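PDB 3FS5: uncharacterized protein YGR203W from Saccharomyces cerevisiae, which acts as a protein phosphatase and is related to single-domain rhodaneses and to the catalytic domain of Cdc25 phosphatases. Local coordinates for residues P14-L17 against H18-Q22; E23-T27 against T28-P32; V120-G124 against F125-Q129. All coordinates share one frame; numbering follows the deposited sequence.

Contact 1: P14-L17 against H18-Q22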
loop_
_atom_site.group_PDB
_atom_site.type_symbol
_atom_site.label_atom_id
_atom_site.label_comp_id
_atom_site.label_asym_id
_atom_site.label_seq_id
_atom_site.Cartn_x
_atom_site.Cartn_y
_atom_site.Cartn_z
ATOM N N PRO A 14 -5.936 -4.394 8.820
ATOM C CA PRO A 14 -6.695 -3.164 8.572
ATOM C C PRO A 14 -6.805 -2.270 9.809
ATOM O O PRO A 14 -6.715 -1.045 9.706
ATOM C CB PRO A 14 -8.066 -3.686 8.131
ATOM C CG PRO A 14 -7.744 -4.997 7.500
ATOM C CD PRO A 14 -6.717 -5.580 8.427
ATOM N N THR A 15 -7.012 -2.886 10.972
ATOM C CA THR A 15 -7.140 -2.138 12.221
ATOM C C THR A 15 -5.875 -1.351 12.555
ATOM O O THR A 15 -5.956 -0.253 13.101
ATOM C CB THR A 15 -7.488 -3.071 13.418
ATOM O OG1 THR A 15 -6.504 -4.105 13.532
ATOM C CG2 THR A 15 -8.854 -3.707 13.216
ATOM N N GLU A 16 -4.705 -1.900 12.234
ATOM C CA GLU A 16 -3.463 -1.187 12.520
ATOM C C GLU A 16 -3.233 -0.044 11.530
ATOM O O GLU A 16 -2.748 1.017 11.913
ATOM C CB GLU A 16 -2.260 -2.138 12.516
ATOM C CG GLU A 16 -0.973 -1.441 12.956
ATOM C CD GLU A 16 0.109 -2.397 13.439
ATOM O OE1 GLU A 16 1.159 -1.901 13.910
ATOM O OE2 GLU A 16 -0.084 -3.631 13.351
ATOM N N LEU A 17 -3.574 -0.248 10.260
ATOM C CA LEU A 17 -3.405 0.822 9.280
ATOM C C LEU A 17 -4.340 1.968 9.647
ATOM O O LEU A 17 -3.965 3.136 9.580
ATOM C CB LEU A 17 -3.735 0.338 7.861
ATOM C CG LEU A 17 -3.758 1.434 6.785
ATOM C CD1 LEU A 17 -2.420 2.172 6.761
ATOM C CD2 LEU A 17 -4.054 0.812 5.422
ATOM N N HIS A 18 -5.560 1.626 10.041
ATOM C CA HIS A 18 -6.534 2.639 10.412
ATOM C C HIS A 18 -6.004 3.481 11.568
ATOM O O HIS A 18 -6.194 4.693 11.600
ATOM C CB HIS A 18 -7.864 1.974 10.795
ATOM C CG HIS A 18 -8.883 2.932 11.323
ATOM N ND1 HIS A 18 -8.988 3.240 12.662
ATOM C CD2 HIS A 18 -9.808 3.689 10.688
ATOM C CE1 HIS A 18 -9.933 4.147 12.829
ATOM N NE2 HIS A 18 -10.446 4.437 11.648
ATOM N N ARG A 19 -5.331 2.837 12.512
ATOM C CA ARG A 19 -4.771 3.548 13.652
ATOM C C ARG A 19 -3.687 4.509 13.159
ATOM O O ARG A 19 -3.635 5.664 13.583
ATOM C CB ARG A 19 -4.186 2.557 14.662
ATOM C CG ARG A 19 -3.707 3.204 15.951
ATOM C CD ARG A 19 -3.210 2.166 16.954
ATOM N NE ARG A 19 -2.584 2.800 18.114
ATOM C CZ ARG A 19 -3.245 3.395 19.106
ATOM N NH1 ARG A 19 -2.573 3.947 20.111
ATOM N NH2 ARG A 19 -4.574 3.428 19.105
ATOM N N TRP A 20 -2.831 4.035 12.254
ATOM C CA TRP A 20 -1.772 4.876 11.694
ATOM C C TRP A 20 -2.363 6.095 10.995
ATOM O O TRP A 20 -1.804 7.193 11.050
ATOM C CB TRP A 20 -0.945 4.101 10.660
ATOM C CG TRP A 20 -0.069 3.021 11.211
ATOM C CD1 TRP A 20 -0.020 2.566 12.499
ATOM C CD2 TRP A 20 0.887 2.249 10.474
ATOM N NE1 TRP A 20 0.910 1.558 12.606
ATOM C CE2 TRP A 20 1.480 1.343 11.379
ATOM C CE3 TRP A 20 1.301 2.236 9.135
ATOM C CZ2 TRP A 20 2.468 0.433 10.988
ATOM C CZ3 TRP A 20 2.287 1.328 8.748
ATOM C CH2 TRP A 20 2.856 0.441 9.675
ATOM N N MET A 21 -3.480 5.894 10.305
ATOM C CA MET A 21 -4.117 6.990 9.589
ATOM C C MET A 21 -4.694 8.025 10.552
ATOM O O MET A 21 -4.605 9.229 10.305
ATOM C CB MET A 21 -5.198 6.441 8.654
ATOM C CG MET A 21 -4.610 5.680 7.464
ATOM S SD MET A 21 -5.825 4.931 6.365
ATOM C CE MET A 21 -6.429 6.377 5.495
ATOM N N GLN A 22 -5.269 7.552 11.654
ATOM C CA GLN A 22 -5.839 8.444 12.660
ATOM C C GLN A 22 -4.748 9.311 13.297
ATOM O O GLN A 22 -4.950 10.504 13.521
ATOM C CB GLN A 22 -6.544 7.632 13.756
ATOM C CG GLN A 22 -7.842 6.949 13.322
ATOM C CD GLN A 22 -8.986 7.930 13.123
ATOM O OE1 GLN A 22 -8.933 8.793 12.251
ATOM N NE2 GLN A 22 -10.025 7.802 13.940
HETATM O O HOH W 1 -7.682 1.000 14.640
#
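W20 lays its indole beside the E16 side chain, one turn earlier on helix 14-23 of the rhodanese-like fold. The pyrrole part of the ring does the touching: NE1 of W20 is 3.6 Å from CG of E16. The carboxylate plane of E16 stands almost upright to the ring, at 84°. E16 can follow the indole because its CG lies opposite the backbone N (chi1 -174°) and the chain runs on extended. The backbone O of E16 lies over one face of the ring, with CD1 of W20 3.2 Å from it. The same oxygen accepts the helical bond from W20 N at 3.0 Å. On another side of the helix, L17 and M21 pack at an angle, with L17 CG 4.1 Å from M21 SD. This pair touches W128 of helix 124-132, while L17 and W20 both reach I87 of strand 84-88. W20 also meets W119 edge-to-face. With an alanine here in place of W20, the E16 methylene chain would probably lose its ring and a gap open toward strand 84-88. H18 stacks its ring with Y132. A water donates to T15 O at 2.6 Å and is also hydrogen-bonded to H18 ND1, 3.3 Å away.

Contact 2: E23-T27 against T28-P32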
loop_
_atom_site.group_PDB
_atom_site.type_symbol
_atom_site.label_atom_id
_atom_site.label_comp_id
_atom_site.label_asym_id
_atom_site.label_seq_id
_atom_site.Cartn_x
_atom_site.Cartn_y
_atom_site.Cartn_z
ATOM N N GLU A 23 -3.593 8.711 13.579
ATOM C CA GLU A 23 -2.479 9.428 14.205
ATOM C C GLU A 23 -1.598 10.212 13.240
ATOM O O GLU A 23 -0.926 11.163 13.642
ATOM C CB GLU A 23 -1.602 8.450 14.991
ATOM C CG GLU A 23 -2.321 7.762 16.130
ATOM C CD GLU A 23 -1.390 6.933 16.986
ATOM O OE1 GLU A 23 -0.797 5.967 16.465
ATOM O OE2 GLU A 23 -1.248 7.250 18.184
ATOM N N GLY A 24 -1.581 9.803 11.974
ATOM C CA GLY A 24 -0.770 10.498 10.992
ATOM C C GLY A 24 0.635 9.939 10.846
ATOM O O GLY A 24 1.451 10.485 10.106
ATOM N N HIS A 25 0.914 8.846 11.547
ATOM C CA HIS A 25 2.221 8.199 11.501
ATOM C C HIS A 25 2.117 6.822 12.140
ATOM O O HIS A 25 1.083 6.479 12.726
ATOM C CB HIS A 25 3.261 9.046 12.246
ATOM C CG HIS A 25 2.828 9.465 13.616
ATOM N ND1 HIS A 25 2.633 8.566 14.642
ATOM C CD2 HIS A 25 2.511 10.683 14.117
ATOM C CE1 HIS A 25 2.211 9.212 15.716
ATOM N NE2 HIS A 25 2.129 10.497 15.424
ATOM N N THR A 26 3.175 6.025 12.028
ATOM C CA THR A 26 3.152 4.694 12.620
ATOM C C THR A 26 3.153 4.824 14.139
ATOM O O THR A 26 3.661 5.798 14.697
ATOM C CB THR A 26 4.363 3.844 12.193
ATOM O OG1 THR A 26 5.560 4.416 12.730
ATOM C CG2 THR A 26 4.459 3.775 10.671
ATOM N N THR A 27 2.586 3.827 14.800
ATOM C CA THR A 27 2.481 3.823 16.252
ATOM C C THR A 27 3.810 3.653 16.984
ATOM O O THR A 27 4.105 4.391 17.920
ATOM C CB THR A 27 1.518 2.717 16.710
ATOM O OG1 THR A 27 1.999 1.448 16.249
ATOM C CG2 THR A 27 0.131 2.952 16.135
ATOM N N THR A 28 4.612 2.688 16.547
ATOM C CA THR A 28 5.899 2.403 17.178
ATOM C C THR A 28 6.989 3.468 17.045
ATOM O O THR A 28 7.430 4.034 18.044
ATOM C CB THR A 28 6.472 1.057 16.668
ATOM O OG1 THR A 28 5.698 -0.023 17.205
ATOM C CG2 THR A 28 7.926 0.889 17.093
ATOM N N LEU A 29 7.424 3.739 15.819
ATOM C CA LEU A 29 8.495 4.705 15.591
ATOM C C LEU A 29 8.049 6.088 15.130
ATOM O O LEU A 29 8.884 6.958 14.874
ATOM C CB LEU A 29 9.487 4.127 14.580
ATOM C CG LEU A 29 10.069 2.754 14.940
ATOM C CD1 LEU A 29 10.833 2.184 13.752
ATOM C CD2 LEU A 29 10.975 2.887 16.155
ATOM N N ARG A 30 6.740 6.294 15.023
ATOM C CA ARG A 30 6.207 7.579 14.586
ATOM C C ARG A 30 6.749 7.958 13.212
ATOM O O ARG A 30 7.003 9.131 12.937
ATOM C CB ARG A 30 6.568 8.674 15.590
ATOM C CG ARG A 30 5.866 8.573 16.938
ATOM C CD ARG A 30 6.536 9.511 17.930
ATOM N NE ARG A 30 6.814 10.806 17.313
ATOM C CZ ARG A 30 7.694 11.688 17.776
ATOM N NH1 ARG A 30 7.876 12.839 17.141
ATOM N NH2 ARG A 30 8.397 11.419 18.870
ATOM N N GLU A 31 6.927 6.960 12.352
ATOM C CA GLU A 31 7.425 7.197 11.003
ATOM C C GLU A 31 6.265 7.400 10.029
ATOM O O GLU A 31 5.124 7.025 10.308
ATOM C CB GLU A 31 8.270 6.010 10.530
ATOM C CG GLU A 31 9.452 5.684 11.416
ATOM C CD GLU A 31 10.248 4.503 10.900
ATOM O OE1 GLU A 31 9.642 3.440 10.657
ATOM O OE2 GLU A 31 11.480 4.635 10.740
ATOM N N PRO A 32 6.545 8.003 8.868
ATOM C CA PRO A 32 5.499 8.236 7.874
ATOM C C PRO A 32 5.188 6.958 7.099
ATOM O O PRO A 32 5.958 5.990 7.128
ATOM C CB PRO A 32 6.106 9.321 6.993
ATOM C CG PRO A 32 7.550 8.958 6.990
ATOM C CD PRO A 32 7.819 8.615 8.445
#
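E31 O takes the T26 backbone N-H in a bond of 2.8 Å, nearly straight at 164° and in the carbonyl plane. The T26 side chain returns the grip. Its OG1 accepts from E31 N at 2.9 Å, so T26 holds both backbone polar groups of E31. OG1 sits between the backbone N and carbonyl carbon of T26 (chi1 66°), which turns it to E31 N and leaves CG2 3.3 Å from E31 O. These bonds close the loop of the rhodanese-like fold that leads from helix 14-23 into strand 33-37, the second strand in chain order of the parallel sheet. G24, the first residue past the helix, starts this loop with positive phi. H25 and R30 run side by side in the same direction. CG of R30 lies over one face of the H25 imidazole in a CH-pi contact, 4.2 Å from the ring centroid, and E23 CB lies against the opposite face. The ring is fixed further by its own ND1, which donates to T26 O at 3.0 Å. R30 CA also meets T26 O, at 3.1 Å, in a CA-H...O contact. The E31 carboxylate turns elsewhere, to a salt bridge with R117 and a hydrogen bond from A83 N.

Contact 3: V120-G124 against F125-Q129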
loop_
_atom_site.group_PDB
_atom_site.type_symbol
_atom_site.label_atom_id
_atom_site.label_comp_id
_atom_site.label_asym_id
_atom_site.label_seq_id
_atom_site.Cartn_x
_atom_site.Cartn_y
_atom_site.Cartn_z
ATOM N N VAL A 120 2.312 -5.374 3.376
ATOM C CA VAL A 120 1.188 -5.788 2.546
ATOM C C VAL A 120 -0.013 -5.770 3.494
ATOM O O VAL A 120 0.062 -6.282 4.615
ATOM C CB VAL A 120 1.349 -7.219 1.994
ATOM C CG1 VAL A 120 0.056 -7.652 1.297
ATOM C CG2 VAL A 120 2.515 -7.276 1.013
ATOM N N LEU A 121 -1.109 -5.165 3.054
ATOM C CA LEU A 121 -2.316 -5.096 3.865
ATOM C C LEU A 121 -3.105 -6.397 3.719
ATOM O O LEU A 121 -3.638 -6.690 2.646
ATOM C CB LEU A 121 -3.177 -3.913 3.411
ATOM C CG LEU A 121 -4.534 -3.727 4.093
ATOM C CD1 LEU A 121 -4.333 -3.421 5.581
ATOM C CD2 LEU A 121 -5.288 -2.598 3.412
ATOM N N ARG A 122 -3.177 -7.176 4.796
ATOM C CA ARG A 122 -3.902 -8.445 4.756
ATOM C C ARG A 122 -5.375 -8.249 4.417
ATOM O O ARG A 122 -6.061 -7.437 5.037
ATOM C CB ARG A 122 -3.799 -9.183 6.102
ATOM C CG ARG A 122 -2.425 -9.770 6.426
ATOM C CD ARG A 122 -2.525 -10.752 7.598
ATOM N NE ARG A 122 -1.232 -11.291 8.020
ATOM C CZ ARG A 122 -0.498 -12.149 7.312
ATOM N NH1 ARG A 122 0.662 -12.574 7.793
ATOM N NH2 ARG A 122 -0.917 -12.585 6.130
ATOM N N GLY A 123 -5.852 -8.991 3.422
ATOM C CA GLY A 123 -7.254 -8.906 3.056
ATOM C C GLY A 123 -7.611 -7.964 1.921
ATOM O O GLY A 123 -8.721 -8.030 1.402
ATOM N N GLY A 124 -6.685 -7.084 1.548
ATOM C CA GLY A 124 -6.936 -6.158 0.458
ATOM C C GLY A 124 -8.042 -5.163 0.743
ATOM O O GLY A 124 -8.512 -5.040 1.883
ATOM N N PHE A 125 -8.475 -4.455 -0.297
ATOM C CA PHE A 125 -9.519 -3.463 -0.122
ATOM C C PHE A 125 -10.836 -4.100 0.288
ATOM O O PHE A 125 -11.636 -3.475 0.970
ATOM C CB PHE A 125 -9.731 -2.648 -1.398
ATOM C CG PHE A 125 -10.612 -1.450 -1.193
ATOM C CD1 PHE A 125 -10.161 -0.369 -0.442
ATOM C CD2 PHE A 125 -11.917 -1.433 -1.684
ATOM C CE1 PHE A 125 -10.995 0.709 -0.175
ATOM C CE2 PHE A 125 -12.765 -0.356 -1.422
ATOM C CZ PHE A 125 -12.302 0.717 -0.664
ATOM N N SER A 126 -11.059 -5.339 -0.135
ATOM C CA SER A 126 -12.283 -6.041 0.207
ATOM C C SER A 126 -12.473 -6.143 1.721
ATOM O O SER A 126 -13.564 -5.882 2.229
ATOM C CB SER A 126 -12.285 -7.439 -0.408
ATOM O OG SER A 126 -13.501 -8.105 -0.123
ATOM N N ARG A 127 -11.426 -6.514 2.453
ATOM C CA ARG A 127 -11.574 -6.610 3.900
ATOM C C ARG A 127 -11.665 -5.205 4.475
ATOM O O ARG A 127 -12.438 -4.949 5.397
ATOM C CB ARG A 127 -10.406 -7.351 4.558
ATOM C CG ARG A 127 -10.849 -8.023 5.854
ATOM C CD ARG A 127 -9.902 -7.834 7.027
ATOM N NE ARG A 127 -8.703 -8.659 6.938
ATOM C CZ ARG A 127 -7.925 -8.955 7.977
ATOM N NH1 ARG A 127 -6.846 -9.709 7.808
ATOM N NH2 ARG A 127 -8.234 -8.515 9.191
ATOM N N TRP A 128 -10.873 -4.292 3.920
ATOM C CA TRP A 128 -10.883 -2.911 4.380
ATOM C C TRP A 128 -12.289 -2.310 4.370
ATOM O O TRP A 128 -12.754 -1.796 5.387
ATOM C CB TRP A 128 -9.956 -2.053 3.512
ATOM C CG TRP A 128 -9.960 -0.596 3.881
ATOM C CD1 TRP A 128 -10.731 0.387 3.337
ATOM C CD2 TRP A 128 -9.176 0.028 4.906
ATOM N NE1 TRP A 128 -10.480 1.587 3.958
ATOM C CE2 TRP A 128 -9.529 1.396 4.925
ATOM C CE3 TRP A 128 -8.211 -0.436 5.812
ATOM C CZ2 TRP A 128 -8.949 2.309 5.816
ATOM C CZ3 TRP A 128 -7.636 0.472 6.700
ATOM C CH2 TRP A 128 -8.009 1.830 6.693
ATOM N N GLN A 129 -12.970 -2.379 3.228
ATOM C CA GLN A 129 -14.307 -1.802 3.132
ATOM C C GLN A 129 -15.352 -2.459 4.033
ATOM O O GLN A 129 -16.306 -1.807 4.448
ATOM C CB GLN A 129 -14.797 -1.797 1.669
ATOM C CG GLN A 129 -15.107 -3.154 1.044
ATOM C CD GLN A 129 -16.452 -3.726 1.472
ATOM O OE1 GLN A 129 -17.465 -3.022 1.502
ATOM N NE2 GLN A 129 -16.469 -5.015 1.791
#
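R127 folds its side chain back along the turn before its helix, and its guanidinium comes up against R122. NH1 of R127 is 3.5 Å from CB of R122, so the cation meets the aliphatic root of the other arginine. The two charged ends stay apart, with R122 NE 5.8 Å from R127 NH1. Bends at chi2 (-135°) and chi3 (-76°) bring the R127 group back this way, and CA of G123 lies at its edge. D13 is a long, weak ionic partner of R127 NH1. L121 and W128 meet on the inner side, where CD2 of L121 comes obliquely to CE3 of the indole at 4.4 Å. The indole also packs on P14 of helix 14-23, and NE1 of W128 is hydrogen-bonded to T139 OG1. The segment is a strand-to-helix connection in the rhodanese-like fold: strand 116-121 passes through a type II beta turn, L121 to G124, into helix 124-132. G123 suits the turn: at its backbone angles, with positive phi, a CB would jam against R122 O, and it would also run into R127 CB. G123 O accepts from R127 N at 3.3 Å. G124 O receives W128 N at 3.2 Å, and R127 N adds a weak second bond. Farther along, Q129 NE2 donates to S126 O at 3.1 Å, while OE1 of Q129 is hydrogen-bonded to Y142 OH.

In the fold
The three contacts follow one another along the chain within one rhodanese-like domain. Contact 1 lies within helix 14-23. Contact 2 is the loop from that helix to strand 33-37, its centre about 10 Å from that of contact 1. The two touch where W20 and R19 pack on T26 and T27. Contact 3 comes much later, where strand 116-121 passes into helix 124-132. Its centre is about 12 Å from the centre of contact 1, and there P14 meets R127 and W128, and M21 meets W128. Contacts 2 and 3 do not touch; their nearest atoms are about 11 Å apart. Helix 14-23 thus packs between them, joining the early loop to the late helix beside the parallel sheet.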